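Local atomic coordinates of tRNA (uracil(54)-C(5))-methyltransferase (Pyrococcus abyssi, PDB entry 2JJQ), a protein that methylates carbon 5 of uridine 54 in tRNA, using S-adenosyl-L-methionine as the methyl donor and leaving 5-methyluridine and S-adenosyl-L-homocysteine. Residues I131-T136 against V152-C157; D138-R143 against R170-I175; R165-R170 against M195-G200; E178-W183 against N216-T221. All coordinates share one frame; numbering follows the deposited sequence.

Interaction 1: I131-T136 against V152-C157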
# COMPACT_ATOMS: atom_id res chain seq x y z
N ILE A 131 -9.25 -1.73 3.54
CA ILE A 131 -9.74 -2.55 2.45
C ILE A 131 -10.93 -1.83 1.82
O ILE A 131 -11.63 -1.06 2.53
CB ILE A 131 -10.16 -3.94 2.89
CG1 ILE A 131 -11.26 -3.89 3.95
CG2 ILE A 131 -8.90 -4.72 3.38
CD1 ILE A 131 -11.60 -5.31 4.38
N ASP A 132 -11.09 -2.01 0.51
CA ASP A 132 -12.15 -1.34 -0.26
C ASP A 132 -13.02 -2.48 -0.79
O ASP A 132 -12.56 -3.30 -1.61
CB ASP A 132 -11.53 -0.50 -1.39
CG ASP A 132 -10.59 0.63 -0.84
OD1 ASP A 132 -9.79 0.40 0.11
OD2 ASP A 132 -10.61 1.76 -1.35
N LEU A 133 -14.21 -2.62 -0.22
CA LEU A 133 -15.12 -3.69 -0.60
C LEU A 133 -16.21 -3.14 -1.51
O LEU A 133 -16.89 -2.16 -1.17
CB LEU A 133 -15.76 -4.29 0.65
CG LEU A 133 -14.80 -4.94 1.65
CD1 LEU A 133 -15.47 -5.08 3.01
CD2 LEU A 133 -14.37 -6.29 1.12
N ALA A 134 -16.35 -3.74 -2.69
CA ALA A 134 -17.44 -3.40 -3.56
C ALA A 134 -18.75 -4.01 -3.04
O ALA A 134 -18.77 -5.15 -2.54
CB ALA A 134 -17.14 -3.84 -5.05
N ILE A 135 -19.86 -3.27 -3.19
CA ILE A 135 -21.15 -3.73 -2.62
C ILE A 135 -22.10 -3.89 -3.80
O ILE A 135 -22.60 -2.93 -4.34
CB ILE A 135 -21.70 -2.70 -1.59
CG1 ILE A 135 -20.63 -2.40 -0.52
CG2 ILE A 135 -23.06 -3.15 -0.99
CD1 ILE A 135 -20.96 -1.14 0.26
N THR A 136 -22.34 -5.12 -4.24
CA THR A 136 -23.03 -5.28 -5.51
C THR A 136 -24.23 -6.21 -5.38
O THR A 136 -24.41 -6.89 -4.37
CB THR A 136 -22.08 -5.83 -6.60
OG1 THR A 136 -21.85 -7.22 -6.36
CG2 THR A 136 -20.72 -5.15 -6.54
N VAL A 152 -16.35 -11.51 -6.49
CA VAL A 152 -16.03 -12.55 -5.54
C VAL A 152 -16.69 -12.12 -4.22
O VAL A 152 -16.35 -11.08 -3.67
CB VAL A 152 -14.51 -12.67 -5.33
CG1 VAL A 152 -14.20 -13.70 -4.24
CG2 VAL A 152 -13.78 -13.05 -6.64
N ASP A 153 -17.68 -12.87 -3.76
CA ASP A 153 -18.40 -12.53 -2.55
C ASP A 153 -17.68 -13.10 -1.31
O ASP A 153 -17.29 -14.27 -1.29
CB ASP A 153 -19.84 -12.99 -2.68
CG ASP A 153 -20.69 -12.66 -1.46
OD1 ASP A 153 -20.64 -11.53 -0.94
OD2 ASP A 153 -21.45 -13.54 -1.02
N ILE A 154 -17.43 -12.27 -0.31
CA ILE A 154 -16.67 -12.71 0.87
C ILE A 154 -17.38 -12.34 2.16
O ILE A 154 -18.16 -11.38 2.16
CB ILE A 154 -15.24 -12.14 0.92
CG1 ILE A 154 -15.25 -10.64 1.18
CG2 ILE A 154 -14.48 -12.47 -0.37
CD1 ILE A 154 -13.87 -10.02 1.18
N ASP A 155 -17.11 -13.09 3.23
CA ASP A 155 -17.66 -12.83 4.56
C ASP A 155 -16.63 -12.17 5.46
O ASP A 155 -16.97 -11.67 6.52
CB ASP A 155 -18.07 -14.11 5.26
CG ASP A 155 -19.21 -14.82 4.57
OD1 ASP A 155 -20.12 -14.13 4.03
OD2 ASP A 155 -19.17 -16.07 4.58
N GLU A 156 -15.36 -12.24 5.06
CA GLU A 156 -14.30 -11.64 5.84
C GLU A 156 -13.06 -11.49 5.00
O GLU A 156 -12.90 -12.15 3.98
CB GLU A 156 -13.95 -12.49 7.06
CG GLU A 156 -13.01 -11.78 8.02
CD GLU A 156 -12.26 -12.72 8.93
OE1 GLU A 156 -12.95 -13.54 9.57
OE2 GLU A 156 -11.00 -12.61 8.99
N CYS A 157 -12.18 -10.60 5.43
CA CYS A 157 -10.95 -10.39 4.71
C CYS A 157 -9.83 -10.62 5.69
O CYS A 157 -9.56 -9.77 6.56
CB CYS A 157 -10.88 -9.00 4.10
SG CYS A 157 -9.24 -8.73 3.47

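Interaction 2: D138-R143 against R170-I175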
# COMPACT_ATOMS: atom_id res chain seq x y z
N ASP A 138 -24.79 -9.02 -6.75
CA ASP A 138 -24.37 -10.41 -6.52
C ASP A 138 -23.32 -10.66 -5.45
O ASP A 138 -22.67 -11.69 -5.46
CB ASP A 138 -23.95 -11.03 -7.84
CG ASP A 138 -25.15 -11.37 -8.72
OD1 ASP A 138 -26.20 -11.78 -8.15
OD2 ASP A 138 -25.06 -11.22 -9.96
N GLY A 139 -23.11 -9.71 -4.55
CA GLY A 139 -22.22 -9.99 -3.43
C GLY A 139 -21.41 -8.78 -3.01
O GLY A 139 -21.42 -7.76 -3.71
N ILE A 140 -20.68 -8.96 -1.91
CA ILE A 140 -19.80 -7.93 -1.32
C ILE A 140 -18.37 -8.50 -1.33
O ILE A 140 -18.10 -9.60 -0.80
CB ILE A 140 -20.24 -7.59 0.13
CG1 ILE A 140 -21.60 -6.88 0.16
CG2 ILE A 140 -19.16 -6.73 0.86
CD1 ILE A 140 -22.34 -6.96 1.49
N GLY A 141 -17.44 -7.78 -1.96
CA GLY A 141 -16.06 -8.24 -2.02
C GLY A 141 -15.32 -7.50 -3.11
O GLY A 141 -15.21 -6.29 -3.08
N PHE A 142 -14.85 -8.22 -4.11
CA PHE A 142 -14.00 -7.57 -5.11
C PHE A 142 -14.14 -8.26 -6.48
O PHE A 142 -14.66 -9.38 -6.55
CB PHE A 142 -12.56 -7.57 -4.64
CG PHE A 142 -12.04 -8.93 -4.30
CD1 PHE A 142 -12.18 -9.44 -3.02
CD2 PHE A 142 -11.44 -9.73 -5.29
CE1 PHE A 142 -11.71 -10.71 -2.69
CE2 PHE A 142 -10.96 -11.02 -4.96
CZ PHE A 142 -11.09 -11.50 -3.66
N ARG A 143 -13.74 -7.56 -7.55
CA ARG A 143 -13.89 -8.11 -8.88
C ARG A 143 -12.93 -9.27 -9.07
O ARG A 143 -11.76 -9.21 -8.66
CB ARG A 143 -13.72 -7.03 -9.97
CG ARG A 143 -14.94 -6.12 -10.10
CD ARG A 143 -14.61 -4.74 -10.73
NE ARG A 143 -13.27 -4.26 -10.35
CZ ARG A 143 -12.91 -2.97 -10.25
NH1 ARG A 143 -13.80 -2.01 -10.49
NH2 ARG A 143 -11.66 -2.65 -9.90
N ARG A 170 -22.70 -6.36 9.65
CA ARG A 170 -23.54 -5.18 9.88
C ARG A 170 -24.01 -4.57 8.57
O ARG A 170 -25.10 -4.01 8.48
CB ARG A 170 -22.82 -4.10 10.66
CG ARG A 170 -22.17 -4.52 11.96
CD ARG A 170 -23.15 -4.80 13.03
NE ARG A 170 -22.43 -4.84 14.32
CZ ARG A 170 -22.47 -3.83 15.19
NH1 ARG A 170 -23.19 -2.77 14.88
NH2 ARG A 170 -21.83 -3.90 16.36
N LEU A 171 -23.15 -4.62 7.56
CA LEU A 171 -23.52 -3.96 6.33
C LEU A 171 -24.74 -4.66 5.74
O LEU A 171 -25.65 -4.03 5.20
CB LEU A 171 -22.35 -4.03 5.31
CG LEU A 171 -22.67 -3.41 3.95
CD1 LEU A 171 -23.21 -1.96 3.97
CD2 LEU A 171 -21.39 -3.51 3.04
N LYS A 172 -24.72 -5.99 5.78
CA LYS A 172 -25.83 -6.77 5.22
C LYS A 172 -27.15 -6.41 5.93
O LYS A 172 -28.18 -6.23 5.28
CB LYS A 172 -25.50 -8.28 5.31
CG LYS A 172 -24.49 -8.69 4.25
CD LYS A 172 -24.07 -10.09 4.48
CE LYS A 172 -23.17 -10.56 3.40
NZ LYS A 172 -22.46 -11.82 3.82
N GLU A 173 -27.10 -6.25 7.25
CA GLU A 173 -28.30 -5.84 8.02
C GLU A 173 -28.82 -4.47 7.63
O GLU A 173 -30.03 -4.29 7.44
CB GLU A 173 -27.99 -5.81 9.50
CG GLU A 173 -27.85 -7.16 10.15
CD GLU A 173 -27.18 -7.01 11.52
OE1 GLU A 173 -27.12 -5.87 12.04
OE2 GLU A 173 -26.68 -8.03 12.06
N PHE A 174 -27.89 -3.52 7.51
CA PHE A 174 -28.14 -2.15 7.05
C PHE A 174 -28.82 -2.15 5.68
O PHE A 174 -29.86 -1.49 5.48
CB PHE A 174 -26.77 -1.41 6.95
CG PHE A 174 -26.86 0.08 6.69
CD1 PHE A 174 -27.81 0.88 7.33
CD2 PHE A 174 -25.89 0.70 5.87
CE1 PHE A 174 -27.86 2.26 7.10
CE2 PHE A 174 -25.92 2.07 5.64
CZ PHE A 174 -26.93 2.87 6.25
N ILE A 175 -28.23 -2.87 4.74
CA ILE A 175 -28.73 -2.93 3.41
C ILE A 175 -30.12 -3.57 3.47
O ILE A 175 -31.05 -3.14 2.81
CB ILE A 175 -27.83 -3.80 2.50
CG1 ILE A 175 -26.56 -3.02 2.11
CG2 ILE A 175 -28.55 -4.11 1.19
CD1 ILE A 175 -25.47 -3.88 1.50

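Interaction 3: R165-R170 against M195-G200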
# COMPACT_ATOMS: atom_id res chain seq x y z
N ARG A 165 -15.13 -8.98 9.07
CA ARG A 165 -16.29 -9.88 9.28
C ARG A 165 -17.49 -9.16 9.93
O ARG A 165 -18.64 -9.20 9.43
CB ARG A 165 -15.85 -11.06 10.17
CG ARG A 165 -16.98 -12.15 10.31
CD ARG A 165 -16.46 -13.40 11.02
NE ARG A 165 -15.65 -14.21 10.11
CZ ARG A 165 -16.15 -15.07 9.20
NH1 ARG A 165 -17.47 -15.25 9.07
NH2 ARG A 165 -15.32 -15.76 8.42
N GLU A 166 -17.20 -8.44 11.02
CA GLU A 166 -18.18 -7.61 11.70
C GLU A 166 -18.78 -6.51 10.78
O GLU A 166 -20.02 -6.28 10.74
CB GLU A 166 -17.61 -6.97 12.99
CG GLU A 166 -18.53 -5.76 13.42
CD GLU A 166 -18.19 -5.09 14.77
OE1 GLU A 166 -17.17 -5.44 15.40
OE2 GLU A 166 -18.97 -4.19 15.18
N ALA A 167 -17.94 -5.82 10.02
CA ALA A 167 -18.45 -4.75 9.17
C ALA A 167 -19.34 -5.32 8.10
O ALA A 167 -20.38 -4.76 7.79
CB ALA A 167 -17.27 -3.94 8.53
N ILE A 168 -18.90 -6.43 7.50
CA ILE A 168 -19.68 -7.06 6.47
C ILE A 168 -21.02 -7.51 7.06
O ILE A 168 -22.08 -7.25 6.52
CB ILE A 168 -18.88 -8.19 5.80
CG1 ILE A 168 -17.73 -7.57 4.98
CG2 ILE A 168 -19.76 -8.94 4.77
CD1 ILE A 168 -16.69 -8.62 4.52
N GLU A 169 -20.98 -8.15 8.21
CA GLU A 169 -22.25 -8.61 8.73
C GLU A 169 -23.21 -7.46 9.06
O GLU A 169 -24.39 -7.53 8.72
CB GLU A 169 -22.05 -9.59 9.88
CG GLU A 169 -21.68 -9.00 11.20
CD GLU A 169 -21.60 -10.10 12.27
OE1 GLU A 169 -20.71 -10.98 12.14
OE2 GLU A 169 -22.43 -10.09 13.21
N ARG A 170 -22.70 -6.36 9.65
CA ARG A 170 -23.54 -5.18 9.88
C ARG A 170 -24.01 -4.57 8.57
O ARG A 170 -25.10 -4.01 8.48
CB ARG A 170 -22.82 -4.10 10.66
CG ARG A 170 -22.17 -4.52 11.96
CD ARG A 170 -23.15 -4.80 13.03
NE ARG A 170 -22.43 -4.84 14.32
CZ ARG A 170 -22.47 -3.83 15.19
NH1 ARG A 170 -23.19 -2.77 14.88
NH2 ARG A 170 -21.83 -3.90 16.36
N MET A 195 -17.84 -0.07 0.47
CA MET A 195 -17.65 0.16 1.88
C MET A 195 -16.13 0.09 2.06
O MET A 195 -15.54 -0.95 1.82
CB MET A 195 -18.26 -0.97 2.72
CG MET A 195 -17.82 -0.89 4.22
SD MET A 195 -18.77 -1.89 5.38
CE MET A 195 -18.24 -3.56 4.93
N VAL A 196 -15.52 1.21 2.42
CA VAL A 196 -14.06 1.20 2.66
C VAL A 196 -13.84 1.14 4.15
O VAL A 196 -14.43 1.95 4.90
CB VAL A 196 -13.38 2.48 2.10
CG1 VAL A 196 -11.84 2.49 2.50
CG2 VAL A 196 -13.59 2.64 0.59
N LEU A 197 -13.07 0.18 4.63
CA LEU A 197 -12.90 0.01 6.06
C LEU A 197 -11.45 0.38 6.39
O LEU A 197 -10.54 -0.03 5.69
CB LEU A 197 -13.14 -1.46 6.43
CG LEU A 197 -14.58 -1.91 6.59
CD1 LEU A 197 -14.62 -3.46 6.67
CD2 LEU A 197 -15.09 -1.30 7.93
N ARG A 198 -11.25 1.17 7.43
CA ARG A 198 -9.90 1.47 7.89
C ARG A 198 -9.81 1.22 9.37
O ARG A 198 -10.82 1.36 10.10
CB ARG A 198 -9.53 2.92 7.55
CG ARG A 198 -9.67 3.18 6.05
CD ARG A 198 -9.18 4.54 5.62
NE ARG A 198 -7.71 4.53 5.62
CZ ARG A 198 -6.95 5.41 4.98
NH1 ARG A 198 -7.51 6.41 4.29
NH2 ARG A 198 -5.63 5.30 5.07
N GLU A 199 -8.62 0.83 9.85
CA GLU A 199 -8.48 0.74 11.29
C GLU A 199 -7.08 1.01 11.77
O GLU A 199 -6.11 0.79 11.02
CB GLU A 199 -9.00 -0.60 11.85
CG GLU A 199 -8.12 -1.73 11.74
CD GLU A 199 -8.75 -3.02 12.35
OE1 GLU A 199 -9.75 -2.95 13.12
OE2 GLU A 199 -8.23 -4.10 12.03
N GLY A 200 -6.98 1.48 12.99
CA GLY A 200 -5.65 1.71 13.60
C GLY A 200 -5.33 0.44 14.34
O GLY A 200 -6.03 0.06 15.31

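Interaction 4: E178-W183 against N216-T221. With GOL (glycerol), chain D.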
# COMPACT_ATOMS: atom_id res chain seq x y z
N GLU A 178 -32.80 -1.34 5.71
CA GLU A 178 -33.08 -0.02 5.19
C GLU A 178 -33.34 -0.09 3.68
O GLU A 178 -33.53 0.95 3.05
CB GLU A 178 -31.91 0.96 5.47
CG GLU A 178 -31.69 1.23 6.96
CD GLU A 178 -32.88 1.96 7.64
OE1 GLU A 178 -33.66 2.66 6.94
OE2 GLU A 178 -33.02 1.81 8.88
N LYS A 179 -33.34 -1.31 3.13
CA LYS A 179 -33.64 -1.56 1.69
C LYS A 179 -32.79 -0.64 0.82
O LYS A 179 -33.28 0.19 0.03
CB LYS A 179 -35.15 -1.42 1.42
CG LYS A 179 -35.98 -2.43 2.24
CD LYS A 179 -35.55 -3.91 1.94
CE LYS A 179 -36.35 -4.94 2.77
NZ LYS A 179 -35.62 -6.22 3.02
N ILE A 180 -31.47 -0.75 1.02
CA ILE A 180 -30.58 0.14 0.29
C ILE A 180 -30.25 -0.41 -1.10
O ILE A 180 -29.84 -1.56 -1.25
CB ILE A 180 -29.26 0.31 1.08
CG1 ILE A 180 -29.57 0.74 2.52
CG2 ILE A 180 -28.34 1.27 0.34
CD1 ILE A 180 -28.29 1.05 3.36
N SER A 181 -30.36 0.46 -2.10
CA SER A 181 -30.05 0.13 -3.49
C SER A 181 -28.53 -0.08 -3.64
O SER A 181 -27.75 0.71 -3.15
CB SER A 181 -30.57 1.27 -4.41
OG SER A 181 -29.68 1.67 -5.42
N VAL A 182 -28.13 -1.19 -4.24
CA VAL A 182 -26.69 -1.47 -4.38
C VAL A 182 -26.23 -1.54 -5.85
O VAL A 182 -27.03 -1.39 -6.78
CB VAL A 182 -26.23 -2.73 -3.60
CG1 VAL A 182 -26.49 -2.59 -2.09
CG2 VAL A 182 -26.87 -4.02 -4.19
N TRP A 183 -24.93 -1.69 -6.06
CA TRP A 183 -24.35 -1.53 -7.42
C TRP A 183 -24.75 -2.70 -8.27
O TRP A 183 -24.49 -3.87 -7.91
CB TRP A 183 -22.84 -1.52 -7.30
CG TRP A 183 -22.03 -1.15 -8.50
CD1 TRP A 183 -22.47 -0.77 -9.73
CD2 TRP A 183 -20.61 -1.01 -8.51
NE1 TRP A 183 -21.38 -0.49 -10.56
CE2 TRP A 183 -20.24 -0.60 -9.81
CE3 TRP A 183 -19.62 -1.22 -7.55
CZ2 TRP A 183 -18.91 -0.39 -10.17
CZ3 TRP A 183 -18.30 -1.01 -7.91
CH2 TRP A 183 -17.96 -0.59 -9.20
N ASN A 216 -29.51 9.57 -0.88
CA ASN A 216 -29.67 9.87 0.53
C ASN A 216 -29.36 8.62 1.34
O ASN A 216 -30.11 7.63 1.31
CB ASN A 216 -31.13 10.33 0.75
CG ASN A 216 -31.50 11.53 -0.16
OD1 ASN A 216 -32.24 11.38 -1.16
ND2 ASN A 216 -30.97 12.70 0.17
N LEU A 217 -28.26 8.63 2.07
CA LEU A 217 -27.89 7.45 2.82
C LEU A 217 -28.74 7.42 4.10
O LEU A 217 -28.75 8.40 4.86
CB LEU A 217 -26.40 7.55 3.22
CG LEU A 217 -25.85 6.30 3.90
CD1 LEU A 217 -25.75 5.11 2.93
CD2 LEU A 217 -24.48 6.61 4.57
N PRO A 218 -29.47 6.32 4.33
CA PRO A 218 -30.14 6.09 5.61
C PRO A 218 -29.16 6.25 6.79
O PRO A 218 -27.98 5.91 6.67
CB PRO A 218 -30.60 4.64 5.50
CG PRO A 218 -30.82 4.44 3.98
CD PRO A 218 -29.64 5.18 3.40
N ASP A 219 -29.65 6.77 7.91
CA ASP A 219 -28.86 6.90 9.14
C ASP A 219 -28.15 5.60 9.44
O ASP A 219 -28.79 4.59 9.65
CB ASP A 219 -29.80 7.26 10.28
CG ASP A 219 -29.08 7.50 11.56
OD1 ASP A 219 -27.83 7.37 11.61
OD2 ASP A 219 -29.78 7.82 12.55
N PRO A 220 -26.79 5.59 9.42
CA PRO A 220 -26.04 4.36 9.63
C PRO A 220 -25.73 4.09 11.11
O PRO A 220 -25.30 3.03 11.46
CB PRO A 220 -24.73 4.62 8.85
CG PRO A 220 -24.53 6.11 8.97
CD PRO A 220 -25.91 6.72 9.02
N THR A 221 -26.00 5.06 11.98
CA THR A 221 -25.66 5.04 13.39
C THR A 221 -26.24 3.89 14.19
O THR A 221 -25.61 3.40 15.11
CB THR A 221 -26.07 6.40 14.00
OG1 THR A 221 -25.04 7.33 13.66
CG2 THR A 221 -26.19 6.30 15.43
C1 GOL D . -30.76 4.04 -1.39
O1 GOL D . -31.50 2.91 -1.70
C2 GOL D . -31.55 5.29 -1.77
O2 GOL D . -32.07 5.11 -3.07
C3 GOL D . -30.56 6.44 -1.75
O3 GOL D . -31.11 7.67 -2.18
O HOH W 1 -31.34 3.95 10.15

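Interaction 1: I131-T136 against V152-C157
Ile131 overlaps Cys157 with two methyls: the end methyl CD1 stands 3.8 Å from Cys157 CB, and the branch methyl CG2 lies 4.0 Å from Cys157 SG. The ethyl arm takes the crowded position between backbone N and carbonyl carbon (chi1 59°), which leaves CG2 beside the N and lets the two methyls meet two successive atoms of the cysteine. Cys157 in turn carries its sulfur anti to its own N (chi1 171°), turned in toward strand 130-136. Two residues further along that strand, on the same face, Leu133 reaches Ile154 through a single methyl pair, CD2 to CD1 at 3.8 Å; these side chains meet at a slant and only at their ends. Backbones stay well apart, with CA atoms 8.2 Å apart at Ile131 and Cys157, so the bridge is made of aliphatic groups and the CB and SG of one cysteine. Each side is fixed by its own polar bonds: the backbones of Ile131 and Leu133 pair with those of Leu197 and Met195 in the neighbouring strand, while Cys157 N bonds to Ser164 OG and Glu156 OE1 forms a salt bridge with Arg165 NE at the start of helix 162-178. The side chain of Cys157 lies about 7 Å from that of Cys90. The contact thus joins the edge strand of the five-stranded sheet to the loop carrying Cys157, which, like Cys90, is probably a ligand of the [4Fe-4S] cluster in the central region of this RNA m5U methyltransferase.

Interaction 2: D138-R143 against R170-I175
Leu171 is the first residue of helix segment 170-175 to meet Ile140, its CD2 methyl standing 3.9 Å from Ile140 CD1. Its CB points toward the corner that the chain turns at Ile140 and Gly141, and CG stands anti to the backbone N (chi1 178°), which brings CD2 to the isoleucine. Lys172 comes next and lies across the same methyl with its aliphatic stem: CG is 3.9 Å and CE 4.2 Å from Ile140 CD1. The stem is extended beyond CG, which carries NZ past the isoleucine to a long, weak ion pair with Asp155 OD1. One turn after Leu171, Ile175 closes the group more loosely, CD1 to CD1 of Ile140 at 4.4 Å. A single methyl therefore sits among three residues of one helical face, two of them a full turn apart and joined by the backbone bond from Ile175 N to Leu171 O. The other end of Ile140 is pinned as well, since its backbone N bonds to Asp153 OD1. Leu171 and Ile175 also touch Ile135, so the corner and the edge strand 130-136 share this helix face. All the contacts across the two segments are between carbons; dispersion and the exclusion of water would hold them, with the lysine's charged end beyond the apolar contact.

Interaction 3: R165-R170 against M195-G200
Met195 reaches from strand 192-199 to Ala167 and Ile168 of helix 162-178. Its CB starts toward the helix beside Ile135 CD1 of the adjoining strand, 3.7 Å away. CG stands anti to the backbone N (chi1 169°) and carries the chain out from the sheet, and SD then comes 4.0 Å from Ala167 CB. A bend at chi3 (71°) turns the terminal CE onto the helix surface, 3.7 Å from Ala167 CB and 3.9 Å from Ile168 N; Ile168 CG1 is also near, at 4.0 Å, the two side chains crossing at about a right angle. The same CE touches Leu171 one helical turn further on. Leu197, two residues along the strand and on the same face, meets the same alanine carbon: both its methyls press on Ala167 CB, CD1 at 3.3 Å and CD2 at 3.5 Å, tighter than usual van der Waals contact. The small alanine thus lies where the helix comes down on a methionine and a leucine, and the axes of the short helix and strand segments approach to 10.3 Å while running at 147° to each other. On the flank of the helix, beside the loop that holds Tyr223 and Asp225, Arg170 pairs with Glu166 by charge alone, the oxygen lying well out of the guanidinium plane, and with Asp225 by a further salt bridge. Val208 of strand 206-212 extends the floor beneath Met195 and Leu197. An amphipathic helix laid roughly antiparallel to a strand on the face of a mixed five-stranded sheet is the plain two-layer alpha/beta packing of this central domain.

Interaction 4: E178-W183 against N216-T221
Glu178 OE2 accepts from a water at 3.0 Å and is also hydrogen-bonded to Tyr223 OH; the same water donates to Asp219 O at 2.7 Å, tying Glu178 to the loop 216-221. Asp219 heads an Asx turn: its OD1 takes the backbone N-H of Thr221 at 3.0 Å, met from above the carboxylate plane, about 45° out of it. Next to this polar end lies Pro218. Glu178 slides past the proline ring in the opposite direction, its CG 3.9 Å from Pro218 CB, and a bend at chi2 (-65°) keeps the carboxylate close to the ring, with OE1 3.9 Å from the same CB. Lys179 leaves the helical path with positive phi, and Ile180 meets the ring beside Glu178. Phe174 of helix 162-178 touches Pro218, Pro220 and Ile180, so the proline loop rests on an aromatic residue as well. A glycerol, probably from the crystallisation liquor, spans the other end of the two loops: Ser181 N gives a nearly straight bond to its O1 (2.7 Å, 168°) and Asn216 N one to its O3 (2.8 Å). The contact lies away from the probable cluster cysteines and the cofactor pocket, and joins two loops at the edge of the domain. The looser of the proline contacts is the slanted pair Ile180 CG1 and Pro218 CG, 4.2 Å apart.

Overall arrangement
Helix 162-178 runs through the set: interactions 2 and 3 use successive turns of one face, and interaction 4 takes up the chain from Glu178, with Ile180 N probably bonded to Ile175 O. Interaction 3 is the buried one, essentially apolar, with its tightest pairs at Ala167 and Leu197; interactions 1 and 2 are partly buried, with aliphatic centres and charges toward the outside. Interaction 4, about 16 Å from interaction 3 between centres, is the most polar, with a bridging water, and in this crystal a glycerol, beside the proline packing. Interactions 1 and 3 meet through paired strands 130-136 and 192-199, interactions 1 and 2 through strands 142-143 and 151-153. Interaction 1 alone contains a probable cluster ligand.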